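Local coordinates for YycN protein (Bacillus subtilis, PDB 1ON0), which probably transfers acyl groups as a homodimeric member of the GNAT acetyltransferase family, although its substrate is not known, at residues K22-E27 with Q45-L50; D49-G54 with W75-A80; D71-L76 with E98-K103. All coordinates share one frame; numbering follows the deposited sequence.

Interaction 1. Residues K22-E27 with Q45-L50; sequences KHYAEE and QVFTDL
F47 drives the edge of its ring into Y24. Its CE2 lies 3.4 Å from CB of Y24, and the same atom is 3.5 Å from Y24 CG, while the neighbouring CZ also stays close to both of those carbons. The two rings make an offset edge-to-face pair, with centroids 5.2 Å apart and planes at 87°, F47 offering its edge and Y24 its face. The offset shifts the meeting point to the CB end of the tyrosine, and the methylene CB sits almost in the plane of the phenyl ring. Farther along the tyrosine ring, CE2 of Y24 meets V46 CG1 in a looser apolar contact, at 4.4 Å. The torsion of Y24 sets this up: with CG swung anti to the backbone nitrogen (chi1 -165°), the phenol is turned alongside the gap between the helices, so that its CB and CG meet the edge of F47, the ring that spans the gap.

These are the helices 10-31 and 36-50 that follow one another after the first strand of the GNAT fold, and no hydrogen bond joins the two segments, so what holds them together here is apolar and aromatic contact. The layer is continued by A25, which packs on A39 and S43, and by Y24 itself, which also touches S43. On the phenylalanine side, T20 and T21 of helix 10-31 lie against F47, and V46 leans on W34 from the turn between the helices.

Farther round helix 10-31, H23 NE2 gives E27 OE1 a weak bond of 3.2 Å, and E27 OE2 is hydrogen-bonded to H132 NE2. Another side of the same helix meets the second subunit, where K22 packs on R101 and E26 on T135 of that chain.

Interaction 2. Residues D49-G54 with W75-A80; sequences DLLPRG and WLWIHA
NE1 of W77, the indole whose six-membered ring L51 and L50 press against, is hydrogen-bonded to ND1 of H60 on the adjacent strand 60-66. That bond gives a buried polar atom a partner and is likely to help fix the flip of the indole; the benzo end faces the chain leaving helix 36-50. L51 covers that end. Its CD2 stands over one face, 3.8 Å from the centroid of W77's six-membered ring and 27° off the normal, a CH-pi contact displaced toward the rim. CD1 of L51 closes in on the CZ2 corner of W77 at 3.3 Å, so both methyls come from the same side of the ring, CD2 over the face and CD1 past the rim. The leucine's chi1 of -106° is well off a staggered position, which may reflect the tight fit. L50 contributes less, its CB approaching W77 CH2 at the ring's edge at 4.3 Å.

W77 sits on strand 72-79 of the central sheet, and its CG anti to the backbone nitrogen (chi1 164°) sends the indole off the sheet into the layer between sheet and helices. There Y16 of helix 10-31, L62 and the rings of H60 and Y92 pack round it, while F13 and H60 also touch L51. Beyond L51 the chain turns through G54, whose positive phi suits a glycine and whose carbonyl oxygen is hydrogen-bonded to T57 OG1. Replacing W77 with an alanine would probably leave H60 ND1 without its indole mate and open a gap beneath both methyls of L51.

With no hydrogen bond between the two segments, the contact depends on shape and dispersion, and its one polar requirement, the indole nitrogen, is met from the neighbouring strand.

Interaction 3. Residues D71-L76 with E98-K103; sequences DIVGWL and EPYRGK. With SO4 (sulfate ion), chain G.
A very short hydrogen bond, 2.5 Å from Y100 OH to D71 OD2, ties D71, which leads into strand 72-79, to the turn before the loop that in GNAT relatives binds the pyrophosphate of acetyl-CoA and probably does so here. The tyrosine is the donor. The carboxylate oxygen lies at the edge of the phenol, close to its plane, although the carboxylate itself is turned 75° from the ring. The same OD2 also takes a salt bridge from R53 NH1 of the third subunit, which would probably favour the charged form of the acid.

Between hydroxyl and backbone, the ring lies along the strand. V73 N sits over one face, I72 O is 3.3 Å from Y100 CE2, and V73 CA comes to 3.5 Å from CD2 of the tyrosine. V73 adds its side chain at the root of the ring, its CB 4.0 Å from Y100 CB. Y100 has CG anti to its carbonyl carbon (chi1 -66°), which directs the ring back along the strand to D71. V73 and G74 together oppose L65, a classic beta bulge in this strand.

Past the tyrosine, R101 makes a salt bridge through NH1 to E26 OE2 of the second subunit, and the loop then closes on a sulfate, probably from the crystallisation liquor, which sits where a cofactor phosphate might bind. G104 N and A106 N grip it too, and K103 N reaches its O2 through a weak, bent bond. G102 N points almost exactly at sulfate O4, 3.1 Å away, with an N-H...O angle of 179°.

Overall arrangement
Along the chain the three contacts run as a relay. Interaction 1 pairs helices 10-31 and 36-50; interaction 2 shares D49 and L50 with it, and L50 and L51 reach strand 72-79; interaction 3 shares W75 and L76 of that strand with interaction 2 and joins its D71-V73 end to the loop before helix 105-119. Interactions 1 and 2, with centres 11 Å apart, form one apolar layer, since F47 CD1 touches W77 CZ3 at 3.5 Å. Interaction 3 lies apart, its centre about 21 Å from that of interaction 1 and 20 Å from that of interaction 2. The helical layer is thus linked through the sheet to the probable cofactor loop, and interactions 1 and 3 both meet the second subunit.

Interaction 1. Residues K22-E27 with Q45-L50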
loop_
_atom_site.group_PDB
_atom_site.type_symbol
_atom_site.label_atom_id
_atom_site.label_comp_id
_atom_site.label_asym_id
_atom_site.label_seq_id
_atom_site.Cartn_x
_atom_site.Cartn_y
_atom_site.Cartn_z
ATOM N N LYS B 22 12.014 -24.957 5.069
ATOM C CA LYS B 22 13.166 -24.277 5.651
ATOM C C LYS B 22 12.696 -23.135 6.548
ATOM O O LYS B 22 13.276 -22.847 7.591
ATOM C CB LYS B 22 14.059 -23.734 4.534
ATOM C CG LYS B 22 15.218 -22.882 5.014
ATOM C CD LYS B 22 15.927 -22.220 3.843
ATOM C CE LYS B 22 14.969 -21.391 3.001
ATOM N NZ LYS B 22 15.712 -20.742 1.890
ATOM N N HIS B 23 11.630 -22.487 6.124
ATOM C CA HIS B 23 11.071 -21.378 6.876
ATOM C C HIS B 23 10.430 -21.837 8.192
ATOM O O HIS B 23 10.585 -21.194 9.235
ATOM C CB HIS B 23 10.042 -20.654 6.003
ATOM C CG HIS B 23 9.460 -19.443 6.647
ATOM N ND1 HIS B 23 10.173 -18.277 6.815
ATOM C CD2 HIS B 23 8.261 -19.241 7.238
ATOM C CE1 HIS B 23 9.441 -17.411 7.488
ATOM N NE2 HIS B 23 8.275 -17.972 7.759
ATOM N N TYR B 24 9.701 -22.946 8.134
ATOM C CA TYR B 24 9.025 -23.495 9.313
ATOM C C TYR B 24 10.018 -23.875 10.417
ATOM O O TYR B 24 9.752 -23.696 11.600
ATOM C CB TYR B 24 8.215 -24.733 8.919
ATOM C CG TYR B 24 7.208 -25.144 9.958
ATOM C CD1 TYR B 24 6.140 -24.305 10.283
ATOM C CD2 TYR B 24 7.322 -26.363 10.624
ATOM C CE1 TYR B 24 5.209 -24.670 11.243
ATOM C CE2 TYR B 24 6.399 -26.741 11.587
ATOM C CZ TYR B 24 5.340 -25.889 11.893
ATOM O OH TYR B 24 4.406 -26.260 12.836
ATOM N N ALA B 25 11.161 -24.417 10.013
ATOM C CA ALA B 25 12.182 -24.806 10.961
ATOM C C ALA B 25 12.677 -23.555 11.677
ATOM O O ALA B 25 12.876 -23.555 12.895
ATOM C CB ALA B 25 13.329 -25.494 10.245
ATOM N N GLU B 26 12.864 -22.483 10.918
ATOM C CA GLU B 26 13.338 -21.223 11.473
ATOM C C GLU B 26 12.296 -20.677 12.460
ATOM O O GLU B 26 12.643 -20.109 13.489
ATOM C CB GLU B 26 13.595 -20.251 10.313
ATOM C CG GLU B 26 13.965 -18.816 10.672
ATOM C CD GLU B 26 13.900 -17.893 9.446
ATOM O OE1 GLU B 26 14.511 -18.245 8.409
ATOM O OE2 GLU B 26 13.246 -16.823 9.522
ATOM N N GLU B 27 11.020 -20.879 12.152
ATOM C CA GLU B 27 9.953 -20.406 13.021
ATOM C C GLU B 27 9.901 -21.233 14.304
ATOM O O GLU B 27 9.697 -20.705 15.399
ATOM C CB GLU B 27 8.603 -20.502 12.312
ATOM C CG GLU B 27 8.447 -19.624 11.091
ATOM C CD GLU B 27 8.131 -18.184 11.437
ATOM O OE1 GLU B 27 7.287 -17.589 10.734
ATOM O OE2 GLU B 27 8.720 -17.649 12.399
ATOM N N GLN B 45 9.689 -33.689 7.866
ATOM C CA GLN B 45 8.775 -34.744 8.309
ATOM C C GLN B 45 7.347 -34.247 8.466
ATOM O O GLN B 45 6.404 -34.872 7.978
ATOM C CB GLN B 45 9.255 -35.343 9.634
ATOM C CG GLN B 45 10.459 -36.269 9.503
ATOM C CD GLN B 45 10.103 -37.634 8.933
ATOM O OE1 GLN B 45 10.981 -38.395 8.523
ATOM N NE2 GLN B 45 8.812 -37.958 8.924
ATOM N N VAL B 46 7.191 -33.132 9.170
ATOM C CA VAL B 46 5.879 -32.543 9.366
ATOM C C VAL B 46 5.197 -32.322 8.016
ATOM O O VAL B 46 4.078 -32.764 7.808
ATOM C CB VAL B 46 5.971 -31.168 10.076
ATOM C CG1 VAL B 46 4.603 -30.500 10.060
ATOM C CG2 VAL B 46 6.466 -31.332 11.509
ATOM N N PHE B 47 5.879 -31.635 7.104
ATOM C CA PHE B 47 5.310 -31.347 5.792
ATOM C C PHE B 47 5.160 -32.588 4.932
ATOM O O PHE B 47 4.293 -32.643 4.060
ATOM C CB PHE B 47 6.143 -30.298 5.050
ATOM C CG PHE B 47 6.014 -28.920 5.626
ATOM C CD1 PHE B 47 4.914 -28.130 5.336
ATOM C CD2 PHE B 47 6.950 -28.445 6.536
ATOM C CE1 PHE B 47 4.751 -26.893 5.951
ATOM C CE2 PHE B 47 6.785 -27.215 7.147
ATOM C CZ PHE B 47 5.683 -26.438 6.857
ATOM N N THR B 48 5.997 -33.587 5.170
ATOM C CA THR B 48 5.896 -34.808 4.395
ATOM C C THR B 48 4.701 -35.611 4.877
ATOM O O THR B 48 3.931 -36.123 4.077
ATOM C CB THR B 48 7.166 -35.657 4.522
ATOM O OG1 THR B 48 8.268 -34.955 3.932
ATOM C CG2 THR B 48 6.983 -36.986 3.811
ATOM N N ASP B 49 4.537 -35.709 6.190
ATOM C CA ASP B 49 3.416 -36.462 6.737
ATOM C C ASP B 49 2.104 -35.763 6.426
ATOM O O ASP B 49 1.074 -36.415 6.228
ATOM C CB ASP B 49 3.570 -36.632 8.246
ATOM C CG ASP B 49 4.921 -37.203 8.621
ATOM O OD1 ASP B 49 5.516 -37.908 7.775
ATOM O OD2 ASP B 49 5.378 -36.955 9.758
ATOM N N LEU B 50 2.145 -34.432 6.383
ATOM C CA LEU B 50 0.960 -33.629 6.086
ATOM C C LEU B 50 0.622 -33.700 4.619
ATOM O O LEU B 50 -0.538 -33.609 4.235
ATOM C CB LEU B 50 1.201 -32.173 6.474
ATOM C CG LEU B 50 0.804 -31.811 7.904
ATOM C CD1 LEU B 50 1.168 -30.359 8.196
ATOM C CD2 LEU B 50 -0.691 -32.036 8.071
#

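Interaction 2. Residues D49-G54 with W75-A80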
loop_
_atom_site.group_PDB
_atom_site.type_symbol
_atom_site.label_atom_id
_atom_site.label_comp_id
_atom_site.label_asym_id
_atom_site.label_seq_id
_atom_site.Cartn_x
_atom_site.Cartn_y
_atom_site.Cartn_z
ATOM N N ASP B 49 4.537 -35.709 6.190
ATOM C CA ASP B 49 3.416 -36.462 6.737
ATOM C C ASP B 49 2.104 -35.763 6.426
ATOM O O ASP B 49 1.074 -36.415 6.228
ATOM C CB ASP B 49 3.570 -36.632 8.246
ATOM C CG ASP B 49 4.921 -37.203 8.621
ATOM O OD1 ASP B 49 5.516 -37.908 7.775
ATOM O OD2 ASP B 49 5.378 -36.955 9.758
ATOM N N LEU B 50 2.145 -34.432 6.383
ATOM C CA LEU B 50 0.960 -33.629 6.086
ATOM C C LEU B 50 0.622 -33.700 4.619
ATOM O O LEU B 50 -0.538 -33.609 4.235
ATOM C CB LEU B 50 1.201 -32.173 6.474
ATOM C CG LEU B 50 0.804 -31.811 7.904
ATOM C CD1 LEU B 50 1.168 -30.359 8.196
ATOM C CD2 LEU B 50 -0.691 -32.036 8.071
ATOM N N LEU B 51 1.656 -33.870 3.804
ATOM C CA LEU B 51 1.493 -33.952 2.364
ATOM C C LEU B 51 2.193 -35.192 1.799
ATOM O O LEU B 51 3.268 -35.100 1.221
ATOM C CB LEU B 51 2.038 -32.671 1.730
ATOM C CG LEU B 51 1.019 -31.654 1.205
ATOM C CD1 LEU B 51 -0.232 -31.617 2.067
ATOM C CD2 LEU B 51 1.673 -30.287 1.138
ATOM N N PRO B 52 1.569 -36.375 1.956
ATOM C CA PRO B 52 2.115 -37.652 1.475
ATOM C C PRO B 52 2.378 -37.653 -0.026
ATOM O O PRO B 52 3.512 -37.827 -0.470
ATOM C CB PRO B 52 1.029 -38.663 1.851
ATOM C CG PRO B 52 0.371 -38.040 3.038
ATOM C CD PRO B 52 0.271 -36.594 2.617
ATOM N N ARG B 53 1.308 -37.463 -0.790
ATOM C CA ARG B 53 1.374 -37.435 -2.246
ATOM C C ARG B 53 1.600 -36.009 -2.755
ATOM O O ARG B 53 1.341 -35.713 -3.917
ATOM C CB ARG B 53 0.069 -37.985 -2.843
ATOM C CG ARG B 53 -0.315 -39.395 -2.383
ATOM C CD ARG B 53 -1.788 -39.688 -2.663
ATOM N NE ARG B 53 -2.105 -39.565 -4.088
ATOM C CZ ARG B 53 -3.334 -39.556 -4.600
ATOM N NH1 ARG B 53 -4.394 -39.657 -3.813
ATOM N NH2 ARG B 53 -3.500 -39.444 -5.908
ATOM N N GLY B 54 2.084 -35.124 -1.891
ATOM C CA GLY B 54 2.308 -33.753 -2.316
ATOM C C GLY B 54 1.012 -33.065 -2.722
ATOM O O GLY B 54 0.073 -32.987 -1.930
ATOM N N TRP B 75 1.737 -17.340 -1.551
ATOM C CA TRP B 75 1.232 -18.709 -1.531
ATOM C C TRP B 75 0.086 -18.819 -0.527
ATOM O O TRP B 75 -0.042 -18.006 0.390
ATOM C CB TRP B 75 2.369 -19.635 -1.098
ATOM C CG TRP B 75 2.910 -19.260 0.260
ATOM C CD1 TRP B 75 2.449 -19.699 1.481
ATOM C CD2 TRP B 75 3.960 -18.321 0.548
ATOM N NE1 TRP B 75 3.140 -19.092 2.492
ATOM C CE2 TRP B 75 4.072 -18.241 1.955
ATOM C CE3 TRP B 75 4.810 -17.533 -0.245
ATOM C CZ2 TRP B 75 5.014 -17.406 2.591
ATOM C CZ3 TRP B 75 5.744 -16.702 0.386
ATOM C CH2 TRP B 75 5.835 -16.643 1.791
ATOM N N LEU B 76 -0.735 -19.842 -0.683
ATOM C CA LEU B 76 -1.856 -20.051 0.223
ATOM C C LEU B 76 -2.128 -21.545 0.215
ATOM O O LEU B 76 -2.330 -22.134 -0.837
ATOM C CB LEU B 76 -3.083 -19.308 -0.290
ATOM C CG LEU B 76 -4.196 -18.931 0.688
ATOM C CD1 LEU B 76 -5.521 -19.092 -0.038
ATOM C CD2 LEU B 76 -4.163 -19.783 1.951
ATOM N N TRP B 77 -2.121 -22.159 1.384
ATOM C CA TRP B 77 -2.374 -23.581 1.473
ATOM C C TRP B 77 -3.405 -23.854 2.546
ATOM O O TRP B 77 -3.172 -23.571 3.715
ATOM C CB TRP B 77 -1.058 -24.322 1.769
ATOM C CG TRP B 77 -1.205 -25.737 2.252
ATOM C CD1 TRP B 77 -2.309 -26.532 2.145
ATOM C CD2 TRP B 77 -0.205 -26.528 2.895
ATOM N NE1 TRP B 77 -2.064 -27.761 2.681
ATOM C CE2 TRP B 77 -0.777 -27.794 3.152
ATOM C CE3 TRP B 77 1.127 -26.296 3.277
ATOM C CZ2 TRP B 77 -0.067 -28.830 3.785
ATOM C CZ3 TRP B 77 1.834 -27.327 3.901
ATOM C CH2 TRP B 77 1.233 -28.577 4.147
ATOM N N ILE B 78 -4.560 -24.381 2.148
ATOM C CA ILE B 78 -5.592 -24.697 3.125
ATOM C C ILE B 78 -6.002 -26.153 3.040
ATOM O O ILE B 78 -5.827 -26.810 2.012
ATOM C CB ILE B 78 -6.870 -23.833 2.962
ATOM C CG1 ILE B 78 -7.693 -24.316 1.777
ATOM C CG2 ILE B 78 -6.489 -22.375 2.797
ATOM C CD1 ILE B 78 -9.022 -23.597 1.636
ATOM N N HIS B 79 -6.550 -26.646 4.137
ATOM C CA HIS B 79 -7.017 -28.022 4.229
ATOM C C HIS B 79 -8.490 -27.992 4.568
ATOM O O HIS B 79 -8.906 -27.226 5.433
ATOM C CB HIS B 79 -6.285 -28.750 5.344
ATOM C CG HIS B 79 -6.838 -30.106 5.651
ATOM N ND1 HIS B 79 -6.824 -31.137 4.739
ATOM C CD2 HIS B 79 -7.383 -30.609 6.784
ATOM C CE1 HIS B 79 -7.331 -32.222 5.299
ATOM N NE2 HIS B 79 -7.677 -31.928 6.538
ATOM N N ALA B 80 -9.276 -28.829 3.903
ATOM C CA ALA B 80 -10.709 -28.897 4.166
ATOM C C ALA B 80 -11.102 -30.290 4.650
ATOM O O ALA B 80 -11.649 -31.072 3.884
ATOM C CB ALA B 80 -11.487 -28.550 2.896
#

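Interaction 3. Residues D71-L76 with E98-K103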
loop_
_atom_site.group_PDB
_atom_site.type_symbol
_atom_site.label_atom_id
_atom_site.label_comp_id
_atom_site.label_asym_id
_atom_site.label_seq_id
_atom_site.Cartn_x
_atom_site.Cartn_y
_atom_site.Cartn_z
ATOM N N ASP B 71 3.309 -11.167 -11.692
ATOM C CA ASP B 71 3.686 -11.028 -10.307
ATOM C C ASP B 71 3.032 -12.014 -9.360
ATOM O O ASP B 71 1.852 -11.894 -9.043
ATOM C CB ASP B 71 3.420 -9.594 -9.856
ATOM C CG ASP B 71 4.246 -8.589 -10.638
ATOM O OD1 ASP B 71 3.697 -7.889 -11.507
ATOM O OD2 ASP B 71 5.464 -8.514 -10.400
ATOM N N ILE B 72 3.818 -12.991 -8.912
ATOM C CA ILE B 72 3.337 -13.988 -7.972
ATOM C C ILE B 72 3.688 -13.470 -6.582
ATOM O O ILE B 72 4.804 -13.653 -6.099
ATOM C CB ILE B 72 4.003 -15.352 -8.204
ATOM C CG1 ILE B 72 3.864 -15.755 -9.670
ATOM C CG2 ILE B 72 3.327 -16.411 -7.313
ATOM C CD1 ILE B 72 4.850 -16.847 -10.112
ATOM N N VAL B 73 2.714 -12.817 -5.955
ATOM C CA VAL B 73 2.867 -12.201 -4.641
ATOM C C VAL B 73 3.083 -13.137 -3.448
ATOM O O VAL B 73 3.741 -12.754 -2.464
ATOM C CB VAL B 73 1.659 -11.302 -4.341
ATOM C CG1 VAL B 73 1.461 -10.312 -5.485
ATOM C CG2 VAL B 73 0.404 -12.142 -4.155
ATOM N N GLY B 74 2.527 -14.346 -3.532
ATOM C CA GLY B 74 2.672 -15.305 -2.452
ATOM C C GLY B 74 2.110 -16.711 -2.659
ATOM O O GLY B 74 2.002 -17.209 -3.777
ATOM N N TRP B 75 1.737 -17.340 -1.551
ATOM C CA TRP B 75 1.232 -18.709 -1.531
ATOM C C TRP B 75 0.086 -18.819 -0.527
ATOM O O TRP B 75 -0.042 -18.006 0.390
ATOM C CB TRP B 75 2.369 -19.635 -1.098
ATOM C CG TRP B 75 2.910 -19.260 0.260
ATOM C CD1 TRP B 75 2.449 -19.699 1.481
ATOM C CD2 TRP B 75 3.960 -18.321 0.548
ATOM N NE1 TRP B 75 3.140 -19.092 2.492
ATOM C CE2 TRP B 75 4.072 -18.241 1.955
ATOM C CE3 TRP B 75 4.810 -17.533 -0.245
ATOM C CZ2 TRP B 75 5.014 -17.406 2.591
ATOM C CZ3 TRP B 75 5.744 -16.702 0.386
ATOM C CH2 TRP B 75 5.835 -16.643 1.791
ATOM N N LEU B 76 -0.735 -19.842 -0.683
ATOM C CA LEU B 76 -1.856 -20.051 0.223
ATOM C C LEU B 76 -2.128 -21.545 0.215
ATOM O O LEU B 76 -2.330 -22.134 -0.837
ATOM C CB LEU B 76 -3.083 -19.308 -0.290
ATOM C CG LEU B 76 -4.196 -18.931 0.688
ATOM C CD1 LEU B 76 -5.521 -19.092 -0.038
ATOM C CD2 LEU B 76 -4.163 -19.783 1.951
ATOM N N GLU B 98 8.984 -11.734 -0.065
ATOM C CA GLU B 98 9.643 -10.514 0.374
ATOM C C GLU B 98 9.420 -9.317 -0.571
ATOM O O GLU B 98 8.935 -8.261 -0.147
ATOM C CB GLU B 98 11.146 -10.804 0.571
ATOM C CG GLU B 98 11.804 -10.069 1.743
ATOM C CD GLU B 98 13.114 -10.717 2.229
ATOM O OE1 GLU B 98 13.071 -11.839 2.786
ATOM O OE2 GLU B 98 14.192 -10.100 2.066
ATOM N N PRO B 99 9.737 -9.468 -1.865
ATOM C CA PRO B 99 9.552 -8.366 -2.815
ATOM C C PRO B 99 8.115 -7.841 -3.015
ATOM O O PRO B 99 7.928 -6.830 -3.678
ATOM C CB PRO B 99 10.147 -8.928 -4.109
ATOM C CG PRO B 99 9.872 -10.388 -3.989
ATOM C CD PRO B 99 10.243 -10.666 -2.559
ATOM N N TYR B 100 7.116 -8.506 -2.434
ATOM C CA TYR B 100 5.735 -8.078 -2.589
ATOM C C TYR B 100 5.043 -7.697 -1.272
ATOM O O TYR B 100 3.826 -7.497 -1.230
ATOM C CB TYR B 100 4.933 -9.167 -3.315
ATOM C CG TYR B 100 5.359 -9.384 -4.741
ATOM C CD1 TYR B 100 5.151 -8.403 -5.710
ATOM C CD2 TYR B 100 5.974 -10.573 -5.132
ATOM C CE1 TYR B 100 5.541 -8.605 -7.027
ATOM C CE2 TYR B 100 6.374 -10.783 -6.455
ATOM C CZ TYR B 100 6.148 -9.794 -7.395
ATOM O OH TYR B 100 6.511 -9.995 -8.712
ATOM N N ARG B 101 5.821 -7.618 -0.197
ATOM C CA ARG B 101 5.300 -7.227 1.114
ATOM C C ARG B 101 5.355 -5.707 1.211
ATOM O O ARG B 101 6.077 -5.067 0.449
ATOM C CB ARG B 101 6.166 -7.803 2.237
ATOM C CG ARG B 101 6.189 -9.296 2.311
ATOM C CD ARG B 101 7.190 -9.747 3.346
ATOM N NE ARG B 101 7.429 -11.174 3.228
ATOM C CZ ARG B 101 8.388 -11.836 3.868
ATOM N NH1 ARG B 101 9.218 -11.201 4.686
ATOM N NH2 ARG B 101 8.524 -13.144 3.677
ATOM N N GLY B 102 4.602 -5.139 2.152
ATOM C CA GLY B 102 4.592 -3.697 2.347
ATOM C C GLY B 102 3.759 -2.921 1.344
ATOM O O GLY B 102 4.039 -1.754 1.064
ATOM N N LYS B 103 2.721 -3.560 0.809
ATOM C CA LYS B 103 1.862 -2.921 -0.178
ATOM C C LYS B 103 0.398 -3.126 0.162
ATOM O O LYS B 103 -0.483 -2.527 -0.463
ATOM C CB LYS B 103 2.142 -3.493 -1.574
ATOM C CG LYS B 103 3.523 -3.173 -2.143
ATOM C CD LYS B 103 3.765 -1.666 -2.215
ATOM C CE LYS B 103 5.043 -1.350 -2.975
ATOM N NZ LYS B 103 4.912 -1.757 -4.409
HETATM S S SO4 G . 1.582 -6.368 3.517
HETATM O O1 SO4 G . 0.577 -6.466 4.582
HETATM O O2 SO4 G . 1.791 -4.948 3.165
HETATM O O3 SO4 G . 1.112 -7.108 2.320
HETATM O O4 SO4 G . 2.855 -6.928 3.971
#